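Local coordinates for cell division control protein 4 (Saccharomyces cerevisiae, PDB 3V7D) that recognises phosphorylated target proteins such as the CDK inhibitor SIC1 for ubiquitination, as the F-box substrate receptor of an SCF E3 ligase, at residues Ile15-Asn28 with Asn44-Lys58. The protein carries 1 engineered substitution. Residues are numbered along the deposited sequence; the frame is centred on the assembly and turned at random. Where two conformers were deposited one is given.
Sequences ITSLPFEISLKIFN and NWNKIIRKSTSLWKK
Ile15 crosses one face of the Trp45 indole at about a right angle, its CG2 over the face of the five-membered ring, 3.7 Å from the centroid. Its CG1 reaches CZ2 of Trp45 at 3.4 Å. With CG1 beside the backbone N (chi1 -71°), both branches of Ile15 meet the ring. Phe27 turns its edge to the six-membered ring of Trp45 in an offset edge-to-face pair, planes at 81°, and receives Ile49 CG1 over one of its own faces, 3.9 Å from the ring centroid. Trp45 NE1 is hydrogen-bonded to Asp13 OD1. Replacing Trp45 by an alanine is likely to leave Ile15 and the Phe27 edge without their aromatic partner and Asp13 without the indole N-H.

Two knobs-into-holes interlock the helices of this F-box domain, where 20-27 and 44-49 cross at -86°: Phe27 sits among Trp45, Ile48, Ile49 and Leu55, and Ile48 among Ile15, Thr16, Phe20 and Phe27. Farther along, Leu24 CD1 packs on Ser52 OG at 3.5 Å.

No direct hydrogen bond joins the segments; polar contact runs through a water 2.9 Å from Asn28 OD1 and 2.8 Å from Leu55 O. Within 15-28, Ser23 OG donates to Ile15 O (2.6 Å), tying helix 20-27 back to helix 15-17.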
ATOM      1  N   ILE B  15      -8.290 -11.166  30.919  1.00 42.50           N
ATOM      2  CA  ILE B  15      -7.232 -10.467  30.192  1.00 37.25           C
ATOM      3  C   ILE B  15      -6.042 -10.182  31.102  1.00 37.31           C
ATOM      4  O   ILE B  15      -4.890 -10.350  30.707  1.00 42.28           O
ATOM      5  CB  ILE B  15      -7.763  -9.163  29.547  1.00 41.30           C
ATOM      6  CG1 ILE B  15      -8.692  -9.496  28.373  1.00 44.70           C
ATOM      7  CG2 ILE B  15      -6.616  -8.247  29.098  1.00 37.76           C
ATOM      8  CD1 ILE B  15      -8.038 -10.296  27.268  1.00 45.96           C
ATOM      9  N   THR B  16      -6.328  -9.768  32.330  1.00 39.80           N
ATOM     10  CA  THR B  16      -5.281  -9.523  33.311  1.00 42.58           C
ATOM     11  C   THR B  16      -4.660 -10.830  33.804  1.00 39.91           C
ATOM     12  O   THR B  16      -3.438 -10.944  33.913  1.00 39.38           O
ATOM     13  CB  THR B  16      -5.824  -8.725  34.513  1.00 45.45           C
ATOM     14  OG1 THR B  16      -6.126  -7.389  34.097  1.00 47.75           O
ATOM     15  CG2 THR B  16      -4.806  -8.680  35.639  1.00 45.83           C
ATOM     16  N   SER B  17      -5.509 -11.816  34.078  1.00 41.17           N
ATOM     17  CA  SER B  17      -5.073 -13.076  34.682  1.00 42.54           C
ATOM     18  C   SER B  17      -4.218 -13.941  33.759  1.00 43.43           C
ATOM     19  O   SER B  17      -3.206 -14.491  34.186  1.00 42.55           O
ATOM     20  CB  SER B  17      -6.281 -13.880  35.168  1.00 42.32           C
ATOM     21  OG  SER B  17      -6.975 -13.185  36.187  1.00 46.74           O
ATOM     22  N   LEU B  18      -4.629 -14.059  32.499  1.00 42.91           N
ATOM     23  CA  LEU B  18      -3.920 -14.900  31.538  1.00 41.59           C
ATOM     24  C   LEU B  18      -2.509 -14.383  31.266  1.00 37.82           C
ATOM     25  O   LEU B  18      -2.232 -13.202  31.465  1.00 37.99           O
ATOM     26  CB  LEU B  18      -4.709 -14.986  30.230  1.00 39.46           C
ATOM     27  CG  LEU B  18      -5.967 -15.850  30.264  1.00 42.38           C
ATOM     28  CD1 LEU B  18      -6.820 -15.592  29.029  1.00 43.22           C
ATOM     29  CD2 LEU B  18      -5.593 -17.319  30.368  1.00 40.05           C
ATOM     30  N   PRO B  19      -1.605 -15.275  30.829  1.00 40.47           N
ATOM     31  CA  PRO B  19      -0.270 -14.825  30.420  1.00 43.25           C
ATOM     32  C   PRO B  19      -0.379 -13.851  29.254  1.00 42.73           C
ATOM     33  O   PRO B  19      -1.290 -13.984  28.439  1.00 37.63           O
ATOM     34  CB  PRO B  19       0.414 -16.118  29.971  1.00 44.01           C
ATOM     35  CG  PRO B  19      -0.295 -17.199  30.740  1.00 45.72           C
ATOM     36  CD  PRO B  19      -1.726 -16.745  30.810  1.00 40.88           C
ATOM     37  N   PHE B  20       0.538 -12.890  29.194  1.00 43.16           N
ATOM     38  CA  PHE B  20       0.502 -11.805  28.213  1.00 42.11           C
ATOM     39  C   PHE B  20       0.274 -12.251  26.764  1.00 41.58           C
ATOM     40  O   PHE B  20      -0.564 -11.688  26.060  1.00 41.41           O
ATOM     41  CB  PHE B  20       1.783 -10.966  28.313  1.00 42.40           C
ATOM     42  CG  PHE B  20       1.891  -9.891  27.264  1.00 50.26           C
ATOM     43  CD1 PHE B  20       1.123  -8.738  27.349  1.00 55.68           C
ATOM     44  CD2 PHE B  20       2.767 -10.029  26.200  1.00 49.88           C
ATOM     45  CE1 PHE B  20       1.223  -7.745  26.385  1.00 56.58           C
ATOM     46  CE2 PHE B  20       2.871  -9.040  25.234  1.00 53.33           C
ATOM     47  CZ  PHE B  20       2.098  -7.896  25.327  1.00 52.27           C
ATOM     48  N   GLU B  21       1.022 -13.256  26.322  1.00 44.03           N
ATOM     49  CA  GLU B  21       0.924 -13.724  24.944  1.00 45.37           C
ATOM     50  C   GLU B  21      -0.478 -14.239  24.615  1.00 48.59           C
ATOM     51  O   GLU B  21      -0.965 -14.071  23.495  1.00 46.03           O
ATOM     52  CB  GLU B  21       1.971 -14.807  24.667  1.00 49.50           C
ATOM     53  CG  GLU B  21       3.408 -14.355  24.891  1.00 64.75           C
ATOM     54  CD  GLU B  21       3.845 -13.256  23.933  1.00 80.19           C
ATOM     55  OE1 GLU B  21       3.244 -13.132  22.843  1.00 83.59           O
ATOM     56  OE2 GLU B  21       4.792 -12.513  24.274  1.00 84.96           O
ATOM     57  N   ILE B  22      -1.127 -14.853  25.598  1.00 46.96           N
ATOM     58  CA  ILE B  22      -2.470 -15.387  25.402  1.00 44.32           C
ATOM     59  C   ILE B  22      -3.529 -14.286  25.339  1.00 36.89           C
ATOM     60  O   ILE B  22      -4.437 -14.335  24.508  1.00 37.62           O
ATOM     61  CB  ILE B  22      -2.827 -16.423  26.482  1.00 41.00           C
ATOM     62  CG1 ILE B  22      -1.847 -17.595  26.417  1.00 41.25           C
ATOM     63  CG2 ILE B  22      -4.262 -16.914  26.306  1.00 37.56           C
ATOM     64  CD1 ILE B  22      -2.171 -18.712  27.378  1.00 47.15           C
ATOM     65  N   SER B  23      -3.409 -13.286  26.206  1.00 34.41           N
ATOM     66  CA  SER B  23      -4.331 -12.157  26.162  1.00 37.58           C
ATOM     67  C   SER B  23      -4.125 -11.396  24.859  1.00 43.10           C
ATOM     68  O   SER B  23      -5.055 -10.804  24.315  1.00 37.50           O
ATOM     69  CB  SER B  23      -4.123 -11.230  27.358  1.00 37.43           C
ATOM     70  OG  SER B  23      -4.555 -11.844  28.560  1.00 42.73           O
ATOM     71  N   LEU B  24      -2.894 -11.429  24.359  1.00 47.68           N
ATOM     72  CA  LEU B  24      -2.560 -10.787  23.097  1.00 51.61           C
ATOM     73  C   LEU B  24      -3.273 -11.495  21.952  1.00 49.22           C
ATOM     74  O   LEU B  24      -3.765 -10.866  21.016  1.00 48.83           O
ATOM     75  CB  LEU B  24      -1.053 -10.837  22.868  1.00 55.76           C
ATOM     76  CG  LEU B  24      -0.510  -9.611  22.149  1.00 66.36           C
ATOM     77  CD1 LEU B  24      -0.670  -8.404  23.061  1.00 67.01           C
ATOM     78  CD2 LEU B  24       0.940  -9.817  21.743  1.00 70.29           C
ATOM     79  N   LYS B  25      -3.315 -12.817  22.043  1.00 46.46           N
ATOM     80  CA  LYS B  25      -4.007 -13.646  21.068  1.00 45.77           C
ATOM     81  C   LYS B  25      -5.493 -13.276  21.003  1.00 43.32           C
ATOM     82  O   LYS B  25      -6.106 -13.279  19.934  1.00 45.98           O
ATOM     83  CB  LYS B  25      -3.824 -15.116  21.442  1.00 49.71           C
ATOM     84  CG  LYS B  25      -4.310 -16.102  20.406  1.00 57.20           C
ATOM     85  CD  LYS B  25      -3.923 -17.534  20.775  1.00 65.39           C
ATOM     86  CE  LYS B  25      -2.411 -17.708  20.889  1.00 69.34           C
ATOM     87  NZ  LYS B  25      -1.920 -18.831  20.038  1.00 73.17           N
ATOM     88  N   ILE B  26      -6.059 -12.940  22.156  1.00 42.03           N
ATOM     89  CA  ILE B  26      -7.466 -12.566  22.253  1.00 40.89           C
ATOM     90  C   ILE B  26      -7.736 -11.250  21.524  1.00 43.87           C
ATOM     91  O   ILE B  26      -8.724 -11.118  20.791  1.00 39.48           O
ATOM     92  CB  ILE B  26      -7.914 -12.471  23.732  1.00 39.16           C
ATOM     93  CG1 ILE B  26      -7.863 -13.854  24.395  1.00 40.84           C
ATOM     94  CG2 ILE B  26      -9.320 -11.903  23.842  1.00 38.76           C
ATOM     95  CD1 ILE B  26      -8.150 -13.844  25.891  1.00 37.93           C
ATOM     96  N   PHE B  27      -6.847 -10.279  21.715  1.00 40.04           N
ATOM     97  CA  PHE B  27      -7.000  -8.982  21.067  1.00 38.22           C
ATOM     98  C   PHE B  27      -6.817  -9.056  19.552  1.00 37.44           C
ATOM     99  O   PHE B  27      -7.426  -8.286  18.813  1.00 47.02           O
ATOM    100  CB  PHE B  27      -6.054  -7.947  21.681  1.00 36.26           C
ATOM    101  CG  PHE B  27      -6.432  -7.540  23.075  1.00 38.11           C
ATOM    102  CD1 PHE B  27      -7.652  -6.926  23.324  1.00 38.18           C
ATOM    103  CD2 PHE B  27      -5.568  -7.760  24.135  1.00 37.52           C
ATOM    104  CE1 PHE B  27      -8.008  -6.546  24.606  1.00 35.38           C
ATOM    105  CE2 PHE B  27      -5.915  -7.383  25.421  1.00 39.10           C
ATOM    106  CZ  PHE B  27      -7.136  -6.775  25.657  1.00 36.81           C
ATOM    107  N   ASN B  28      -5.991  -9.989  19.089  1.00 35.71           N
ATOM    108  CA  ASN B  28      -5.814 -10.195  17.654  1.00 42.79           C
ATOM    109  C   ASN B  28      -7.065 -10.741  16.964  1.00 45.12           C
ATOM    110  O   ASN B  28      -7.166 -10.697  15.742  1.00 46.37           O
ATOM    111  CB  ASN B  28      -4.612 -11.101  17.371  1.00 40.73           C
ATOM    112  CG  ASN B  28      -3.288 -10.372  17.522  1.00 52.81           C
ATOM    113  OD1 ASN B  28      -3.161  -9.212  17.130  1.00 56.31           O
ATOM    114  ND2 ASN B  28      -2.298 -11.046  18.099  1.00 55.77           N
ATOM    115  N   ASN B  44      -4.696  -1.512  33.628  1.00 44.63           N
ATOM    116  CA  ASN B  44      -3.982  -2.732  33.270  0.51 43.71           C
ATOM    117  C   ASN B  44      -4.255  -3.173  31.834  1.00 40.48           C
ATOM    118  O   ASN B  44      -3.351  -3.590  31.112  1.00 40.56           O
ATOM    119  CB  ASN B  44      -4.363  -3.846  34.243  0.51 46.03           C
ATOM    120  CG  ASN B  44      -4.462  -3.351  35.674  0.51 50.04           C
ATOM    121  OD1 ASN B  44      -5.398  -2.629  36.031  0.51 50.16           O
ATOM    122  ND2 ASN B  44      -3.498  -3.738  36.502  0.51 47.66           N
ATOM    123  N   TRP B  45      -5.523  -3.103  31.433  1.00 39.78           N
ATOM    124  CA  TRP B  45      -5.885  -3.429  30.057  1.00 35.64           C
ATOM    125  C   TRP B  45      -5.190  -2.437  29.137  1.00 35.42           C
ATOM    126  O   TRP B  45      -4.643  -2.808  28.092  1.00 36.42           O
ATOM    127  CB  TRP B  45      -7.398  -3.353  29.840  1.00 35.52           C
ATOM    128  CG  TRP B  45      -8.162  -4.590  30.244  1.00 40.04           C
ATOM    129  CD1 TRP B  45      -7.998  -5.322  31.380  1.00 42.52           C
ATOM    130  CD2 TRP B  45      -9.210  -5.231  29.503  1.00 39.76           C
ATOM    131  NE1 TRP B  45      -8.881  -6.377  31.399  1.00 47.02           N
ATOM    132  CE2 TRP B  45      -9.635  -6.344  30.255  1.00 43.87           C
ATOM    133  CE3 TRP B  45      -9.830  -4.971  28.274  1.00 38.49           C
ATOM    134  CZ2 TRP B  45     -10.655  -7.193  29.825  1.00 40.80           C
ATOM    135  CZ3 TRP B  45     -10.842  -5.821  27.846  1.00 36.19           C
ATOM    136  CH2 TRP B  45     -11.237  -6.921  28.616  1.00 37.28           C
ATOM    137  N   ASN B  46      -5.214  -1.171  29.542  1.00 37.17           N
ATOM    138  CA  ASN B  46      -4.586  -0.105  28.773  1.00 38.46           C
ATOM    139  C   ASN B  46      -3.105  -0.401  28.584  1.00 36.34           C
ATOM    140  O   ASN B  46      -2.568  -0.274  27.481  1.00 39.88           O
ATOM    141  CB  ASN B  46      -4.774   1.238  29.481  1.00 38.51           C
ATOM    142  CG  ASN B  46      -4.333   2.418  28.631  1.00 45.49           C
ATOM    143  OD1 ASN B  46      -3.169   2.827  28.664  1.00 46.04           O
ATOM    144  ND2 ASN B  46      -5.268   2.978  27.872  1.00 40.63           N
ATOM    145  N   LYS B  47      -2.459  -0.824  29.667  1.00 34.30           N
ATOM    146  CA  LYS B  47      -1.032  -1.125  29.640  1.00 43.06           C
ATOM    147  C   LYS B  47      -0.742  -2.317  28.727  1.00 42.12           C
ATOM    148  O   LYS B  47       0.178  -2.275  27.910  1.00 38.78           O
ATOM    149  CB  LYS B  47      -0.522  -1.398  31.056  1.00 51.81           C
ATOM    150  CG  LYS B  47       0.996  -1.440  31.178  1.00 65.16           C
ATOM    151  CD  LYS B  47       1.432  -1.927  32.556  1.00 75.15           C
ATOM    152  CE  LYS B  47       1.122  -0.909  33.645  1.00 82.58           C
ATOM    153  NZ  LYS B  47       2.041   0.263  33.600  1.00 85.44           N
ATOM    154  N   ILE B  48      -1.541  -3.372  28.867  1.00 39.95           N
ATOM    155  CA  ILE B  48      -1.368  -4.592  28.079  1.00 38.23           C
ATOM    156  C   ILE B  48      -1.460  -4.338  26.568  1.00 42.57           C
ATOM    157  O   ILE B  48      -0.629  -4.819  25.796  1.00 44.10           O
ATOM    158  CB  ILE B  48      -2.402  -5.666  28.494  1.00 38.34           C
ATOM    159  CG1 ILE B  48      -2.051  -6.239  29.869  1.00 39.43           C
ATOM    160  CG2 ILE B  48      -2.470  -6.779  27.463  1.00 34.40           C
ATOM    161  CD1 ILE B  48      -3.070  -7.229  30.390  1.00 40.33           C
ATOM    162  N   ILE B  49      -2.468  -3.579  26.151  1.00 39.15           N
ATOM    163  CA  ILE B  49      -2.678  -3.293  24.734  1.00 37.28           C
ATOM    164  C   ILE B  49      -1.569  -2.427  24.133  1.00 40.52           C
ATOM    165  O   ILE B  49      -1.075  -2.698  23.037  1.00 47.76           O
ATOM    166  CB  ILE B  49      -4.044  -2.619  24.507  1.00 38.59           C
ATOM    167  CG1 ILE B  49      -5.172  -3.593  24.856  1.00 41.24           C
ATOM    168  CG2 ILE B  49      -4.168  -2.128  23.071  1.00 28.69           C
ATOM    169  CD1 ILE B  49      -6.533  -2.951  24.929  1.00 44.65           C
ATOM    170  N   ARG B  50      -1.164  -1.392  24.860  1.00 39.65           N
ATOM    171  CA  ARG B  50      -0.150  -0.468  24.363  1.00 45.53           C
ATOM    172  C   ARG B  50       1.258  -1.052  24.454  1.00 45.11           C
ATOM    173  O   ARG B  50       2.241  -0.374  24.178  1.00 40.50           O
ATOM    174  CB  ARG B  50      -0.236   0.861  25.112  1.00 40.24           C
ATOM    175  CG  ARG B  50      -1.576   1.556  24.921  1.00 41.17           C
ATOM    176  CD  ARG B  50      -1.736   2.728  25.865  1.00 41.17           C
ATOM    177  NE  ARG B  50      -0.714   3.744  25.651  1.00 42.28           N
ATOM    178  CZ  ARG B  50      -0.471   4.743  26.493  1.00 47.81           C
ATOM    179  NH1 ARG B  50      -1.176   4.855  27.613  1.00 40.69           N
ATOM    180  NH2 ARG B  50       0.482   5.625  26.220  1.00 50.10           N
ATOM    181  N   LYS B  51       1.338  -2.323  24.827  1.00 41.99           N
ATOM    182  CA  LYS B  51       2.609  -2.999  25.014  1.00 42.51           C
ATOM    183  C   LYS B  51       3.076  -3.650  23.715  1.00 40.67           C
ATOM    184  O   LYS B  51       4.270  -3.709  23.434  1.00 37.05           O
ATOM    185  CB  LYS B  51       2.446  -4.073  26.086  1.00 46.05           C
ATOM    186  CG  LYS B  51       3.538  -4.152  27.126  1.00 58.39           C
ATOM    187  CD  LYS B  51       3.178  -5.251  28.126  1.00 68.07           C
ATOM    188  CE  LYS B  51       4.218  -5.421  29.218  1.00 72.97           C
ATOM    189  NZ  LYS B  51       4.146  -4.342  30.242  1.00 72.84           N
ATOM    190  N   SER B  52       2.133  -4.143  22.919  1.00 42.35           N
ATOM    191  CA  SER B  52       2.495  -4.920  21.736  1.00 50.85           C
ATOM    192  C   SER B  52       2.609  -4.074  20.477  1.00 47.97           C
ATOM    193  O   SER B  52       1.739  -3.261  20.175  1.00 45.34           O
ATOM    194  CB  SER B  52       1.493  -6.050  21.501  1.00 51.70           C
ATOM    195  OG  SER B  52       0.190  -5.526  21.332  1.00 47.43           O
ATOM    196  N   THR B  53       3.698  -4.281  19.749  1.00 51.44           N
ATOM    197  CA  THR B  53       3.874  -3.687  18.438  1.00 47.04           C
ATOM    198  C   THR B  53       3.045  -4.480  17.440  1.00 43.94           C
ATOM    199  O   THR B  53       2.336  -3.910  16.610  1.00 48.30           O
ATOM    200  CB  THR B  53       5.357  -3.722  18.012  1.00 47.81           C
ATOM    201  OG1 THR B  53       6.090  -2.743  18.758  1.00 49.82           O
ATOM    202  CG2 THR B  53       5.507  -3.430  16.525  1.00 49.44           C
ATOM    203  N   SER B  54       3.125  -5.803  17.551  1.00 40.23           N
ATOM    204  CA  SER B  54       2.516  -6.711  16.587  1.00 43.03           C
ATOM    205  C   SER B  54       1.018  -6.478  16.412  1.00 42.97           C
ATOM    206  O   SER B  54       0.501  -6.566  15.301  1.00 50.97           O
ATOM    207  CB  SER B  54       2.797  -8.172  16.959  1.00 49.86           C
ATOM    208  OG  SER B  54       2.186  -8.520  18.191  1.00 58.09           O
ATOM    209  N   LEU B  55       0.330  -6.171  17.504  1.00 44.14           N
ATOM    210  CA  LEU B  55      -1.105  -5.913  17.451  1.00 39.54           C
ATOM    211  C   LEU B  55      -1.427  -4.820  16.438  1.00 39.76           C
ATOM    212  O   LEU B  55      -2.304  -4.984  15.595  1.00 41.49           O
ATOM    213  CB  LEU B  55      -1.620  -5.520  18.835  1.00 38.39           C
ATOM    214  CG  LEU B  55      -3.122  -5.365  19.075  1.00 43.57           C
ATOM    215  CD1 LEU B  55      -3.422  -5.649  20.529  1.00 46.38           C
ATOM    216  CD2 LEU B  55      -3.606  -3.971  18.710  1.00 48.18           C
ATOM    217  N   TRP B  56      -0.710  -3.704  16.528  1.00 44.52           N
ATOM    218  CA  TRP B  56      -0.958  -2.561  15.656  1.00 42.06           C
ATOM    219  C   TRP B  56      -0.339  -2.757  14.278  1.00 37.83           C
ATOM    220  O   TRP B  56      -0.846  -2.236  13.286  1.00 36.72           O
ATOM    221  CB  TRP B  56      -0.471  -1.271  16.318  1.00 45.36           C
ATOM    222  CG  TRP B  56      -1.220  -1.014  17.574  1.00 40.49           C
ATOM    223  CD1 TRP B  56      -0.782  -1.216  18.847  1.00 38.15           C
ATOM    224  CD2 TRP B  56      -2.575  -0.571  17.679  1.00 33.33           C
ATOM    225  NE1 TRP B  56      -1.774  -0.897  19.744  1.00 38.74           N
ATOM    226  CE2 TRP B  56      -2.885  -0.499  19.050  1.00 33.70           C
ATOM    227  CE3 TRP B  56      -3.550  -0.211  16.747  1.00 36.45           C
ATOM    228  CZ2 TRP B  56      -4.132  -0.092  19.511  1.00 35.80           C
ATOM    229  CZ3 TRP B  56      -4.787   0.195  17.205  1.00 44.49           C
ATOM    230  CH2 TRP B  56      -5.067   0.254  18.576  1.00 42.55           C
ATOM    231  N   LYS B  57       0.748  -3.521  14.222  1.00 34.38           N
ATOM    232  CA  LYS B  57       1.341  -3.909  12.949  1.00 40.20           C
ATOM    233  C   LYS B  57       0.339  -4.718  12.128  1.00 37.47           C
ATOM    234  O   LYS B  57       0.123  -4.436  10.949  1.00 33.29           O
ATOM    235  CB  LYS B  57       2.620  -4.722  13.163  1.00 43.82           C
ATOM    236  CG  LYS B  57       3.316  -5.116  11.865  1.00 48.70           C
ATOM    237  CD  LYS B  57       4.550  -5.976  12.114  1.00 51.33           C
ATOM    238  CE  LYS B  57       5.234  -6.346  10.807  1.00 60.23           C
ATOM    239  NZ  LYS B  57       6.430  -7.211  11.009  1.00 67.48           N
ATOM    240  N   LYS B  58      -0.276  -5.712  12.765  1.00 30.78           N
ATOM    241  CA  LYS B  58      -1.279  -6.551  12.114  1.00 38.21           C
ATOM    242  C   LYS B  58      -2.472  -5.748  11.595  1.00 38.72           C
ATOM    243  O   LYS B  58      -2.937  -5.973  10.479  1.00 41.65           O
ATOM    244  CB  LYS B  58      -1.769  -7.649  13.064  1.00 41.73           C
ATOM    245  CG  LYS B  58      -0.784  -8.792  13.288  1.00 47.22           C
ATOM    246  CD  LYS B  58      -1.280  -9.718  14.392  1.00 51.42           C
ATOM    247  CE  LYS B  58      -0.538 -11.049  14.400  1.00 59.42           C
ATOM    248  NZ  LYS B  58       0.915 -10.889  14.676  1.00 63.42           N
TER
HETATM  249  O   HOH W   1      -4.264  -7.002  15.604  1.00 41.14           O